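Local coordinates for peridinin-chlorophyll A protein (Amphidinium carterae, PDB 2C9E), which probably serves as a water-soluble light-harvesting antenna, holding peridinin and chlorophyll a to capture blue-green light, at residues A30-D35 against A115-R120; N40-A45 against G250-P255; H244-K249 against F264-L269. All blocks are in the same frame, centred on the assembly; numbering follows the deposited sequence.

Interaction 1: residues A30-D35 against A115-R120. With CLA (chlorophyll a), chain B.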
loop_
_atom_site.group_PDB
_atom_site.type_symbol
_atom_site.label_atom_id
_atom_site.label_comp_id
_atom_site.label_asym_id
_atom_site.label_seq_id
_atom_site.Cartn_x
_atom_site.Cartn_y
_atom_site.Cartn_z
ATOM N N ALA A 30 -8.249 -9.465 6.121
ATOM C CA ALA A 30 -7.508 -8.888 7.246
ATOM C C ALA A 30 -6.587 -9.950 7.846
ATOM O O ALA A 30 -5.434 -9.684 8.169
ATOM C CB ALA A 30 -8.492 -8.347 8.321
ATOM N N LYS A 31 -7.117 -11.155 8.004
ATOM C CA LYS A 31 -6.347 -12.249 8.617
ATOM C C LYS A 31 -5.313 -12.785 7.652
ATOM O O LYS A 31 -4.219 -13.175 8.088
ATOM C CB LYS A 31 -7.263 -13.406 9.077
ATOM C CG LYS A 31 -8.277 -12.932 10.087
ATOM C CD LYS A 31 -9.343 -13.963 10.406
ATOM C CE LYS A 31 -10.159 -13.496 11.587
ATOM N NZ LYS A 31 -10.896 -14.659 12.113
ATOM N N TYR A 32 -5.631 -12.816 6.356
ATOM C CA TYR A 32 -4.611 -13.284 5.423
ATOM C C TYR A 32 -3.397 -12.327 5.404
ATOM O O TYR A 32 -2.272 -12.782 5.467
ATOM C CB TYR A 32 -5.172 -13.405 4.018
ATOM C CG TYR A 32 -4.113 -13.526 2.974
ATOM C CD1 TYR A 32 -3.559 -14.773 2.666
ATOM C CD2 TYR A 32 -3.608 -12.386 2.320
ATOM C CE1 TYR A 32 -2.519 -14.894 1.737
ATOM C CE2 TYR A 32 -2.544 -12.495 1.378
ATOM C CZ TYR A 32 -2.007 -13.752 1.087
ATOM O OH TYR A 32 -0.984 -13.902 0.146
ATOM N N ILE A 33 -3.623 -11.013 5.328
ATOM C CA ILE A 33 -2.493 -10.071 5.299
ATOM C C ILE A 33 -1.673 -10.168 6.588
ATOM O O ILE A 33 -0.443 -10.226 6.545
ATOM C CB ILE A 33 -2.943 -8.626 5.100
ATOM C CG1 ILE A 33 -3.708 -8.496 3.793
ATOM C CG2 ILE A 33 -1.726 -7.713 5.114
ATOM C CD1 ILE A 33 -4.455 -7.201 3.603
ATOM N N ALA A 34 -2.376 -10.226 7.721
ATOM C CA ALA A 34 -1.773 -10.358 9.035
ATOM C C ALA A 34 -0.867 -11.561 9.143
ATOM O O ALA A 34 0.208 -11.450 9.745
ATOM C CB ALA A 34 -2.834 -10.474 10.073
ATOM N N ASP A 35 -1.283 -12.705 8.590
ATOM C CA ASP A 35 -0.455 -13.901 8.701
ATOM C C ASP A 35 0.280 -14.342 7.455
ATOM O O ASP A 35 1.019 -15.330 7.510
ATOM C CB ASP A 35 -1.272 -15.120 9.159
ATOM C CG ASP A 35 -2.037 -14.892 10.460
ATOM O OD1 ASP A 35 -1.591 -14.115 11.357
ATOM O OD2 ASP A 35 -3.109 -15.535 10.579
ATOM N N ALA A 115 2.060 -14.454 -7.129
ATOM C CA ALA A 115 3.192 -14.027 -6.335
ATOM C C ALA A 115 3.061 -14.117 -4.811
ATOM O O ALA A 115 4.012 -14.502 -4.121
ATOM C CB ALA A 115 3.583 -12.621 -6.746
ATOM N N PHE A 116 1.906 -13.791 -4.267
ATOM C CA PHE A 116 1.747 -13.836 -2.806
ATOM C C PHE A 116 1.485 -15.237 -2.242
ATOM O O PHE A 116 0.787 -16.016 -2.833
ATOM C CB PHE A 116 0.617 -12.874 -2.356
ATOM C CG PHE A 116 1.034 -11.432 -2.381
ATOM C CD1 PHE A 116 0.875 -10.666 -3.530
ATOM C CD2 PHE A 116 1.711 -10.885 -1.294
ATOM C CE1 PHE A 116 1.405 -9.374 -3.600
ATOM C CE2 PHE A 116 2.242 -9.615 -1.343
ATOM C CZ PHE A 116 2.104 -8.847 -2.484
ATOM N N PRO A 117 2.082 -15.576 -1.097
ATOM C CA PRO A 117 1.848 -16.915 -0.531
ATOM C C PRO A 117 0.429 -17.275 -0.139
ATOM O O PRO A 117 -0.294 -16.483 0.492
ATOM C CB PRO A 117 2.777 -16.956 0.686
ATOM C CG PRO A 117 2.960 -15.513 1.029
ATOM C CD PRO A 117 3.159 -14.904 -0.357
ATOM N N GLU A 118 0.042 -18.477 -0.538
ATOM C CA GLU A 118 -1.259 -19.037 -0.231
ATOM C C GLU A 118 -2.449 -18.154 -0.584
ATOM O O GLU A 118 -3.456 -18.102 0.136
ATOM C CB GLU A 118 -1.307 -19.389 1.237
ATOM C CG GLU A 118 -1.562 -20.844 1.449
ATOM C CD GLU A 118 -0.306 -21.605 1.845
ATOM O OE1 GLU A 118 0.061 -21.545 3.055
ATOM O OE2 GLU A 118 0.312 -22.250 0.949
ATOM N N SER A 119 -2.347 -17.466 -1.698
ATOM C CA SER A 119 -3.455 -16.613 -2.098
ATOM C C SER A 119 -4.630 -17.495 -2.564
ATOM O O SER A 119 -5.752 -17.008 -2.679
ATOM C CB SER A 119 -3.008 -15.659 -3.197
ATOM O OG SER A 119 -2.820 -16.390 -4.378
ATOM N N ARG A 120 -4.378 -18.790 -2.799
ATOM C CA ARG A 120 -5.432 -19.742 -3.201
ATOM C C ARG A 120 -6.396 -20.129 -2.068
ATOM O O ARG A 120 -7.601 -20.310 -2.286
ATOM C CB ARG A 120 -4.818 -21.034 -3.734
ATOM C CG ARG A 120 -5.829 -22.149 -4.031
ATOM C CD ARG A 120 -5.240 -23.076 -5.079
ATOM N NE ARG A 120 -5.177 -24.486 -4.681
ATOM C CZ ARG A 120 -6.091 -25.406 -5.006
ATOM N NH1 ARG A 120 -7.172 -25.082 -5.736
ATOM N NH2 ARG A 120 -5.897 -26.669 -4.638
HETATM MG MG CLA B . -7.754 -2.126 -4.500
HETATM C CHA CLA B . -7.378 -5.261 -6.140
HETATM C CHB CLA B . -9.640 -3.753 -2.004
HETATM C CHC CLA B . -7.313 0.522 -2.311
HETATM C CHD CLA B . -5.309 -0.837 -6.622
HETATM N NA CLA B . -8.341 -4.258 -4.121
HETATM C C1A CLA B . -8.165 -5.338 -4.998
HETATM C C2A CLA B . -8.978 -6.541 -4.513
HETATM C C3A CLA B . -9.780 -6.006 -3.313
HETATM C C4A CLA B . -9.244 -4.598 -3.082
HETATM C CMA CLA B . -11.321 -6.001 -3.663
HETATM C CAA CLA B . -8.151 -7.736 -4.044
HETATM C CBA CLA B . -7.120 -7.322 -3.018
HETATM C CGA CLA B . -6.393 -8.502 -2.422
HETATM O O1A CLA B . -5.801 -9.289 -3.170
HETATM O O2A CLA B . -6.378 -8.728 -1.097
HETATM N NB CLA B . -8.478 -1.639 -2.578
HETATM C C1B CLA B . -9.288 -2.424 -1.778
HETATM C C2B CLA B . -9.731 -1.613 -0.659
HETATM C C3B CLA B . -9.100 -0.402 -0.746
HETATM C C4B CLA B . -8.218 -0.464 -1.896
HETATM C CMB CLA B . -10.749 -1.964 0.455
HETATM C CAB CLA B . -9.480 0.626 0.238
HETATM C CBB CLA B . -8.984 1.935 0.159
HETATM N NC CLA B . -6.538 -0.467 -4.474
HETATM C C1C CLA B . -6.541 0.521 -3.494
HETATM C C2C CLA B . -5.648 1.595 -3.908
HETATM C C3C CLA B . -5.097 1.226 -5.108
HETATM C C4C CLA B . -5.669 -0.067 -5.488
HETATM C CMC CLA B . -5.454 2.965 -3.159
HETATM C CAC CLA B . -4.100 2.069 -5.883
HETATM C CBC CLA B . -4.745 2.647 -7.148
HETATM N ND CLA B . -6.528 -2.841 -5.989
HETATM C C1D CLA B . -5.718 -2.167 -6.866
HETATM C C2D CLA B . -5.340 -3.030 -7.976
HETATM C C3D CLA B . -5.943 -4.217 -7.740
HETATM C C4D CLA B . -6.702 -4.090 -6.533
HETATM C CMD CLA B . -4.449 -2.740 -9.189
HETATM C CAD CLA B . -6.131 -5.569 -8.210
HETATM O OBD CLA B . -5.894 -6.079 -9.311
HETATM C CBD CLA B . -6.795 -6.360 -7.055
HETATM C CGD CLA B . -7.882 -7.257 -7.587
HETATM O O1D CLA B . -9.056 -6.838 -7.673
HETATM O O2D CLA B . -7.550 -8.526 -7.964
HETATM C CED CLA B . -8.452 -9.403 -8.548
HETATM C C1 CLA B . -5.383 -9.657 -0.576
HETATM C C2 CLA B . -4.088 -9.012 -0.587
HETATM C C3 CLA B . -2.960 -9.440 -1.240
HETATM C C4 CLA B . -2.932 -10.723 -2.047
HETATM C C5 CLA B . -1.633 -8.721 -1.192
HETATM C C6 CLA B . -1.650 -7.405 -0.371
HETATM C C7 CLA B . -0.240 -6.816 -0.273
HETATM C C8 CLA B . -0.177 -5.532 0.544
HETATM C C9 CLA B . -0.889 -4.374 -0.181
HETATM C C10 CLA B . 1.279 -5.228 0.894
HETATM C C11 CLA B . 1.448 -4.071 1.877
HETATM C C12 CLA B . 2.921 -3.720 2.254
HETATM C C13 CLA B . 3.013 -2.513 3.228
HETATM C C14 CLA B . 4.438 -2.023 3.390
HETATM C C15 CLA B . 2.427 -2.890 4.599
HETATM C C16 CLA B . 2.336 -1.725 5.564
HETATM C C17 CLA B . 1.644 -2.161 6.810
HETATM C C18 CLA B . 1.502 -1.078 7.891
HETATM C C19 CLA B . 2.811 -0.657 8.514
HETATM C C20 CLA B . 0.559 -1.550 8.963
HETATM O O HOH W 1 -9.432 -1.116 -5.507
#

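Interaction 2: residues N40-A45 against G250-P255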
loop_
_atom_site.group_PDB
_atom_site.type_symbol
_atom_site.label_atom_id
_atom_site.label_comp_id
_atom_site.label_asym_id
_atom_site.label_seq_id
_atom_site.Cartn_x
_atom_site.Cartn_y
_atom_site.Cartn_z
ATOM N N ASN A 40 5.469 -18.347 4.398
ATOM C CA ASN A 40 6.709 -18.187 3.643
ATOM C C ASN A 40 7.086 -16.706 3.637
ATOM O O ASN A 40 6.672 -15.969 2.791
ATOM C CB ASN A 40 6.537 -18.707 2.189
ATOM C CG ASN A 40 7.891 -19.047 1.481
ATOM O OD1 ASN A 40 8.929 -18.411 1.708
ATOM N ND2 ASN A 40 7.854 -20.046 0.593
ATOM N N PRO A 41 7.903 -16.270 4.598
ATOM C CA PRO A 41 8.332 -14.873 4.688
ATOM C C PRO A 41 9.089 -14.386 3.469
ATOM O O PRO A 41 8.917 -13.263 3.040
ATOM C CB PRO A 41 9.209 -14.857 5.941
ATOM C CG PRO A 41 9.779 -16.249 5.951
ATOM C CD PRO A 41 8.525 -17.063 5.680
ATOM N N ARG A 42 9.939 -15.224 2.908
ATOM C CA ARG A 42 10.699 -14.796 1.741
ATOM C C ARG A 42 9.794 -14.563 0.520
ATOM O O ARG A 42 10.005 -13.627 -0.259
ATOM C CB ARG A 42 11.759 -15.863 1.397
ATOM C CG ARG A 42 12.691 -15.444 0.313
ATOM C CD ARG A 42 13.496 -16.621 -0.229
ATOM N NE ARG A 42 14.322 -16.142 -1.318
ATOM C CZ ARG A 42 15.548 -15.661 -1.144
ATOM N NH1 ARG A 42 16.068 -15.634 0.082
ATOM N NH2 ARG A 42 16.229 -15.159 -2.176
ATOM N N GLN A 43 8.810 -15.431 0.343
ATOM C CA GLN A 43 7.909 -15.321 -0.783
ATOM C C GLN A 43 7.066 -14.047 -0.631
ATOM O O GLN A 43 6.819 -13.333 -1.606
ATOM C CB GLN A 43 6.981 -16.539 -0.860
ATOM C CG GLN A 43 6.269 -16.643 -2.231
ATOM C CD GLN A 43 5.163 -17.726 -2.308
ATOM O OE1 GLN A 43 5.194 -18.730 -1.559
ATOM N NE2 GLN A 43 4.189 -17.531 -3.239
ATOM N N ALA A 44 6.635 -13.767 0.597
ATOM C CA ALA A 44 5.844 -12.558 0.878
ATOM C C ALA A 44 6.678 -11.316 0.585
ATOM O O ALA A 44 6.191 -10.354 -0.023
ATOM C CB ALA A 44 5.378 -12.557 2.357
ATOM N N ALA A 45 7.941 -11.320 0.986
ATOM C CA ALA A 45 8.787 -10.119 0.754
ATOM C C ALA A 45 9.080 -9.918 -0.753
ATOM O O ALA A 45 9.065 -8.768 -1.271
ATOM C CB ALA A 45 10.135 -10.238 1.601
ATOM N N GLY A 250 18.263 -6.362 -1.519
ATOM C CA GLY A 250 19.400 -6.538 -0.626
ATOM C C GLY A 250 19.055 -7.232 0.690
ATOM O O GLY A 250 19.978 -7.674 1.443
ATOM N N ALA A 251 17.751 -7.390 0.975
ATOM C CA ALA A 251 17.343 -7.984 2.260
ATOM C C ALA A 251 16.853 -9.405 2.252
ATOM O O ALA A 251 16.874 -10.064 3.300
ATOM C CB ALA A 251 16.258 -7.063 2.932
ATOM N N LEU A 252 16.420 -9.889 1.078
ATOM C CA LEU A 252 15.838 -11.228 0.930
ATOM C C LEU A 252 16.569 -12.452 1.476
ATOM O O LEU A 252 15.944 -13.408 1.907
ATOM C CB LEU A 252 15.548 -11.493 -0.535
ATOM C CG LEU A 252 14.319 -10.895 -1.241
ATOM C CD1 LEU A 252 14.331 -11.382 -2.726
ATOM C CD2 LEU A 252 13.017 -11.316 -0.524
ATOM N N ASN A 253 17.887 -12.451 1.443
ATOM C CA ASN A 253 18.612 -13.630 1.941
ATOM C C ASN A 253 19.136 -13.414 3.359
ATOM O O ASN A 253 19.775 -14.288 3.889
ATOM C CB ASN A 253 19.842 -13.961 1.068
ATOM C CG ASN A 253 19.533 -14.062 -0.415
ATOM O OD1 ASN A 253 18.703 -14.860 -0.851
ATOM N ND2 ASN A 253 20.225 -13.256 -1.208
ATOM N N THR A 254 18.883 -12.259 3.964
ATOM C CA THR A 254 19.381 -11.980 5.308
ATOM C C THR A 254 18.351 -12.398 6.337
ATOM O O THR A 254 17.158 -12.143 6.167
ATOM C CB THR A 254 19.650 -10.474 5.458
ATOM O OG1 THR A 254 20.485 -10.050 4.386
ATOM C CG2 THR A 254 20.350 -10.152 6.770
ATOM N N PRO A 255 18.772 -13.081 7.403
ATOM C CA PRO A 255 17.773 -13.487 8.409
ATOM C C PRO A 255 16.974 -12.273 8.901
ATOM O O PRO A 255 17.526 -11.160 9.065
ATOM C CB PRO A 255 18.620 -14.119 9.499
ATOM C CG PRO A 255 19.773 -14.772 8.677
ATOM C CD PRO A 255 20.100 -13.671 7.675
#

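Interaction 3: residues H244-K249 against F264-L269. With CLA (chlorophyll a), chain C.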
loop_
_atom_site.group_PDB
_atom_site.type_symbol
_atom_site.label_atom_id
_atom_site.label_comp_id
_atom_site.label_asym_id
_atom_site.label_seq_id
_atom_site.Cartn_x
_atom_site.Cartn_y
_atom_site.Cartn_z
ATOM N N HIS A 244 12.865 1.377 -2.027
ATOM C CA HIS A 244 12.426 0.174 -1.280
ATOM C C HIS A 244 12.629 -1.092 -2.131
ATOM O O HIS A 244 12.989 -2.119 -1.604
ATOM C CB HIS A 244 10.948 0.269 -0.882
ATOM C CG HIS A 244 10.651 1.261 0.215
ATOM N ND1 HIS A 244 10.571 2.626 -0.006
ATOM C CD2 HIS A 244 10.371 1.074 1.532
ATOM C CE1 HIS A 244 10.255 3.237 1.132
ATOM N NE2 HIS A 244 10.131 2.316 2.081
ATOM N N VAL A 245 12.347 -1.026 -3.442
ATOM C CA VAL A 245 12.546 -2.180 -4.353
ATOM C C VAL A 245 14.022 -2.566 -4.203
ATOM O O VAL A 245 14.369 -3.725 -4.069
ATOM C CB VAL A 245 12.289 -1.840 -5.894
ATOM C CG1 VAL A 245 12.843 -2.982 -6.774
ATOM C CG2 VAL A 245 10.771 -1.673 -6.203
ATOM N N ARG A 246 14.905 -1.589 -4.219
ATOM C CA ARG A 246 16.314 -1.963 -4.066
ATOM C C ARG A 246 16.617 -2.587 -2.683
ATOM O O ARG A 246 17.303 -3.606 -2.589
ATOM C CB ARG A 246 17.219 -0.750 -4.293
ATOM C CG ARG A 246 18.649 -1.011 -3.883
ATOM C CD ARG A 246 19.411 0.285 -3.657
ATOM N NE ARG A 246 19.601 1.028 -4.899
ATOM C CZ ARG A 246 19.310 2.320 -5.029
ATOM N NH1 ARG A 246 18.805 2.989 -3.979
ATOM N NH2 ARG A 246 19.533 2.940 -6.193
ATOM N N ALA A 247 16.086 -1.985 -1.619
ATOM C CA ALA A 247 16.321 -2.484 -0.250
ATOM C C ALA A 247 15.901 -3.954 -0.058
ATOM O O ALA A 247 16.629 -4.780 0.507
ATOM C CB ALA A 247 15.584 -1.608 0.725
ATOM N N ILE A 248 14.720 -4.278 -0.554
ATOM C CA ILE A 248 14.202 -5.618 -0.419
ATOM C C ILE A 248 15.137 -6.624 -1.087
ATOM O O ILE A 248 15.423 -7.663 -0.524
ATOM C CB ILE A 248 12.811 -5.712 -1.058
ATOM C CG1 ILE A 248 11.842 -4.796 -0.309
ATOM C CG2 ILE A 248 12.362 -7.176 -1.121
ATOM C CD1 ILE A 248 10.451 -4.731 -0.979
ATOM N N LYS A 249 15.611 -6.318 -2.291
ATOM C CA LYS A 249 16.510 -7.234 -2.971
ATOM C C LYS A 249 17.719 -7.445 -2.072
ATOM O O LYS A 249 18.137 -8.590 -1.853
ATOM C CB LYS A 249 16.915 -6.669 -4.356
ATOM C CG LYS A 249 15.689 -6.601 -5.309
ATOM C CD LYS A 249 15.844 -5.606 -6.468
ATOM C CE LYS A 249 15.939 -6.317 -7.808
ATOM N NZ LYS A 249 15.849 -5.343 -8.935
ATOM N N PHE A 264 19.203 0.973 3.276
ATOM C CA PHE A 264 18.431 1.570 4.365
ATOM C C PHE A 264 18.549 3.116 4.352
ATOM O O PHE A 264 17.561 3.844 4.470
ATOM C CB PHE A 264 18.927 0.982 5.703
ATOM C CG PHE A 264 18.115 1.393 6.894
ATOM C CD1 PHE A 264 16.820 0.903 7.079
ATOM C CD2 PHE A 264 18.645 2.263 7.847
ATOM C CE1 PHE A 264 16.064 1.283 8.195
ATOM C CE2 PHE A 264 17.904 2.660 8.985
ATOM C CZ PHE A 264 16.619 2.183 9.161
ATOM N N ALA A 265 19.769 3.615 4.202
ATOM C CA ALA A 265 20.007 5.068 4.148
ATOM C C ALA A 265 19.305 5.682 2.950
ATOM O O ALA A 265 18.656 6.749 3.054
ATOM C CB ALA A 265 21.550 5.368 4.057
ATOM N N ARG A 266 19.458 5.023 1.803
ATOM C CA ARG A 266 18.827 5.509 0.581
ATOM C C ARG A 266 17.301 5.574 0.746
ATOM O O ARG A 266 16.672 6.531 0.311
ATOM C CB ARG A 266 19.243 4.642 -0.622
ATOM C CG ARG A 266 20.178 5.385 -1.610
ATOM C CD ARG A 266 20.771 4.449 -2.686
ATOM N NE ARG A 266 21.265 3.225 -2.057
ATOM C CZ ARG A 266 21.831 2.199 -2.686
ATOM N NH1 ARG A 266 21.993 2.215 -4.007
ATOM N NH2 ARG A 266 22.248 1.149 -1.978
ATOM N N VAL A 267 16.713 4.571 1.410
ATOM C CA VAL A 267 15.264 4.591 1.660
ATOM C C VAL A 267 14.885 5.785 2.527
ATOM O O VAL A 267 13.932 6.513 2.208
ATOM C CB VAL A 267 14.742 3.301 2.388
ATOM C CG1 VAL A 267 13.301 3.540 2.960
ATOM C CG2 VAL A 267 14.709 2.156 1.430
ATOM N N ASN A 268 15.607 6.019 3.613
ATOM C CA ASN A 268 15.224 7.144 4.468
ATOM C C ASN A 268 15.401 8.496 3.777
ATOM O O ASN A 268 14.627 9.436 4.013
ATOM C CB ASN A 268 16.037 7.153 5.781
ATOM C CG ASN A 268 15.691 6.002 6.694
ATOM O OD1 ASN A 268 16.580 5.380 7.292
ATOM N ND2 ASN A 268 14.413 5.712 6.819
ATOM N N LEU A 269 16.425 8.621 2.944
ATOM C CA LEU A 269 16.634 9.906 2.279
ATOM C C LEU A 269 15.511 10.145 1.266
ATOM O O LEU A 269 14.962 11.250 1.162
ATOM C CB LEU A 269 17.984 9.923 1.555
ATOM C CG LEU A 269 18.318 11.200 0.760
ATOM C CD1 LEU A 269 18.190 12.453 1.650
ATOM C CD2 LEU A 269 19.753 11.085 0.220
HETATM MG MG CLA C . 7.356 2.343 4.918
HETATM C CHA CLA C . 6.506 4.486 7.571
HETATM C CHB CLA C . 7.514 -0.295 7.151
HETATM C CHC CLA C . 7.252 0.080 2.282
HETATM C CHD CLA C . 6.309 4.879 2.752
HETATM N NA CLA C . 7.209 2.157 7.092
HETATM C C1A CLA C . 6.848 3.180 7.982
HETATM C C2A CLA C . 6.742 2.625 9.386
HETATM C C3A CLA C . 7.280 1.207 9.262
HETATM C C4A CLA C . 7.330 0.956 7.755
HETATM C CMA CLA C . 8.706 1.143 9.828
HETATM C CAA CLA C . 5.287 2.612 9.871
HETATM C CBA CLA C . 5.158 2.286 11.357
HETATM C CGA CLA C . 3.715 2.061 11.785
HETATM O O1A CLA C . 3.492 1.730 12.952
HETATM O O2A CLA C . 2.586 2.211 10.851
HETATM N NB CLA C . 7.498 0.277 4.743
HETATM C C1B CLA C . 7.600 -0.600 5.803
HETATM C C2B CLA C . 7.905 -1.909 5.294
HETATM C C3B CLA C . 7.856 -1.842 3.925
HETATM C C4B CLA C . 7.522 -0.448 3.574
HETATM C CMB CLA C . 8.292 -3.177 6.142
HETATM C CAB CLA C . 8.145 -3.114 3.265
HETATM C CBB CLA C . 8.153 -3.201 1.925
HETATM N NC CLA C . 6.861 2.468 2.875
HETATM C C1C CLA C . 6.945 1.432 1.961
HETATM C C2C CLA C . 6.749 1.980 0.623
HETATM C C3C CLA C . 6.490 3.303 0.758
HETATM C C4C CLA C . 6.541 3.613 2.180
HETATM C CMC CLA C . 6.803 1.232 -0.712
HETATM C CAC CLA C . 6.209 4.303 -0.342
HETATM C CBC CLA C . 7.536 4.966 -0.874
HETATM N ND CLA C . 6.580 4.219 5.080
HETATM C C1D CLA C . 6.349 5.174 4.129
HETATM C C2D CLA C . 6.300 6.483 4.722
HETATM C C3D CLA C . 6.350 6.273 6.045
HETATM C C4D CLA C . 6.509 4.876 6.255
HETATM C CMD CLA C . 6.141 7.842 3.949
HETATM C CAD CLA C . 6.223 6.875 7.349
HETATM O OBD CLA C . 6.320 8.060 7.717
HETATM C CBD CLA C . 6.089 5.756 8.363
HETATM C CGD CLA C . 7.065 6.055 9.479
HETATM O O1D CLA C . 8.197 5.577 9.445
HETATM O O2D CLA C . 6.694 6.892 10.480
HETATM C CED CLA C . 7.592 7.290 11.365
HETATM C C1 CLA C . 1.259 1.967 11.385
HETATM C C2 CLA C . 0.364 2.158 10.336
HETATM C C3 CLA C . -0.890 2.759 10.303
HETATM C C4 CLA C . -1.593 3.367 11.577
HETATM C C5 CLA C . -1.728 2.889 8.967
HETATM C C6 CLA C . -1.093 2.209 7.714
HETATM C C7 CLA C . -1.847 2.548 6.402
HETATM C C8 CLA C . -1.232 1.967 5.100
HETATM C C9 CLA C . -1.833 2.677 3.864
HETATM C C10 CLA C . -1.548 0.454 5.044
HETATM C C11 CLA C . -1.320 -0.235 3.675
HETATM C C12 CLA C . -1.396 -1.760 3.792
HETATM C C13 CLA C . -2.667 -2.338 4.434
HETATM C C14 CLA C . -2.505 -3.743 4.973
HETATM C C15 CLA C . -3.813 -2.289 3.414
HETATM C C16 CLA C . -3.687 -3.174 2.185
HETATM C C17 CLA C . -4.689 -2.722 1.160
HETATM C C18 CLA C . -4.811 -3.601 -0.078
HETATM C C19 CLA C . -5.847 -3.028 -1.009
HETATM C C20 CLA C . -5.215 -5.008 0.316
HETATM O O HOH W 2 9.449 2.602 4.628
#

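Interaction 1: residues A30-D35 against A115-R120
Tyr32 reaches from helix 28-39 to the turn at 116-119 and makes the one hydrogen bond of the contact. Its OH donates to Pro117 O at 2.7 Å. The oxygen lies in the plane of the tyrosine ring, at its edge. The C=O...O angle is 134°, and the hydroxyl is tilted from the carbonyl plane. With CG anti to the backbone N (chi1 165°), the ring leaves the helix and runs out to the turn. The bond fixes the phenol at its far end.

Van der Waals contacts surround this bond. The hydroxyl also sits against Phe116, with Tyr32 OH to Phe116 CB at 3.1 Å. Tyr32 CE1 comes within 3.7 Å of Glu118 O, the next carbonyl of the turn. The two aromatic side chains cross at about a right angle, and the closest approach is to the CB of Phe116.

The chlorophyll tail is the third partner. Phytyl C5 lies over the centre of one face of the Phe116 ring. Phe116 CZ is 3.8 Å from C7 of the same tail. Tyr32 joins in from its own ring, with CE2 3.9 Å from phytyl C4. Both residues line the tail and stay away from the magnesium, which is bound by water 1. Both also touch a peridinin, so the contact lines a shared pigment pocket.

The turn from Phe116 to Ser119 is a type II beta turn, and Glu118 is the N-cap of helix 119-128. Tyr32 thus ties helix 28-39 to the entry of that helix. Helix 41-55 packs on the turn through Gln43, Ala44 and Ala47. Ile33 and Ala34 of helix 28-39 pack on helix 201-213.

Interaction 2: residues N40-A45 against G250-P255
Arg42 grips the side chain of Asn253 with both terminal nitrogens, and both bonds go to the same oxygen. Arg42 NH2 reaches Asn253 OD1 at 2.8 Å, and Arg42 NH1 reaches it at 2.9 Å. Both N-H...O angles are bent, near 140°, as expected when two hydrogens share one acceptor. OD1 lies close to the guanidinium plane, and both donors approach it from one face of the amide. The two flat groups are only 22° apart.

The arginine chain is extended as far as NE, with CG anti to the backbone N (chi1 -173°). The last torsion then turns the guanidinium across it. This carries the guanidinium off helix 41-55 to the loop. Asn253 CB points away from helix 41-55. Its CG is anti to the carbonyl carbon and beside the backbone N, which brings the amide back to meet the arginine.

Leu252 lies beneath this polar bridge. Its CB sits over one face of the guanidinium, towards the rim. Leu252 CD2 meets Ala45 CB at 3.7 Å, a small apolar contact on the buried side.

Asn40 caps helix 41-55, accepting from Gln43 N through OD1 at 3.3 Å. The contact joins the first turn of that helix to the type I turn of 251-254, at the C-terminal end of helix 234-251. Ala45 and Ala251 also touch a peridinin, and Gln43 NE2 is hydrogen-bonded to Ala115 O.

Interaction 3: residues H244-K249 against F264-L269
His244, packed against Val267, reaches the chlorophyll magnesium through a water. His244 NE2 is hydrogen-bonded to water 2 at 2.7 Å. That water oxygen binds the magnesium at 2.1 Å. ND1 is hydrogen-bonded to Ala240 O, which holds the ring from its other nitrogen. The macrocycle covers one face of the imidazole, with His244 NE2 3.3 Å from chlorophyll C1C.

On the buried side, Val267 packs between His244 and Ala247. Val267 CG1 makes a CH-pi contact over the opposite face of the His244 ring, 3.8 Å from the ring centroid. The other methyl, Val267 CG2, meets Ala247 CB at 3.9 Å. The valine is set with CG1 anti to the backbone N (chi1 165°), and this splits its methyls between the two partners.

Farther out, Arg246 and Arg266 approach with their guanidinium planes offset and only 16° apart. Each chain bends at chi3. The close spacing in the model is doubtful. Like charges meet here, but acids stand near. Arg266 forms a salt bridge with Asp263, and Arg246 has a weak, long ion pair with Glu164. These acids probably offset part of the repulsion.

The helices run antiparallel at 160°, with axes 9.0 Å apart. This antiparallel pair of successive helices lines a peridinin pocket, and its histidine completes the chlorophyll site through a bridging water.

Overall arrangement
From the N terminus, helix 28-39 is the first to enter a contact. Interaction 1 closes the loop from it to the turn before helix 119-128. Helix 41-55 follows at once and opens interaction 2. That contact closes on 250-255, over 200 residues later, so interactions 1 and 2 cross. They also touch, where Gln43 NE2 meets Ala115 O. Interaction 3 closes a short loop between helix 234-251 and helix 261-276. It crosses interaction 2 and shares helix 234-251 with it; Ala45 packs on Ile248. Interactions 1 and 3 are in series. Interaction 1 lies in the N-terminal half of the chain and interaction 3 in the C-terminal half; interaction 2 ties the two together.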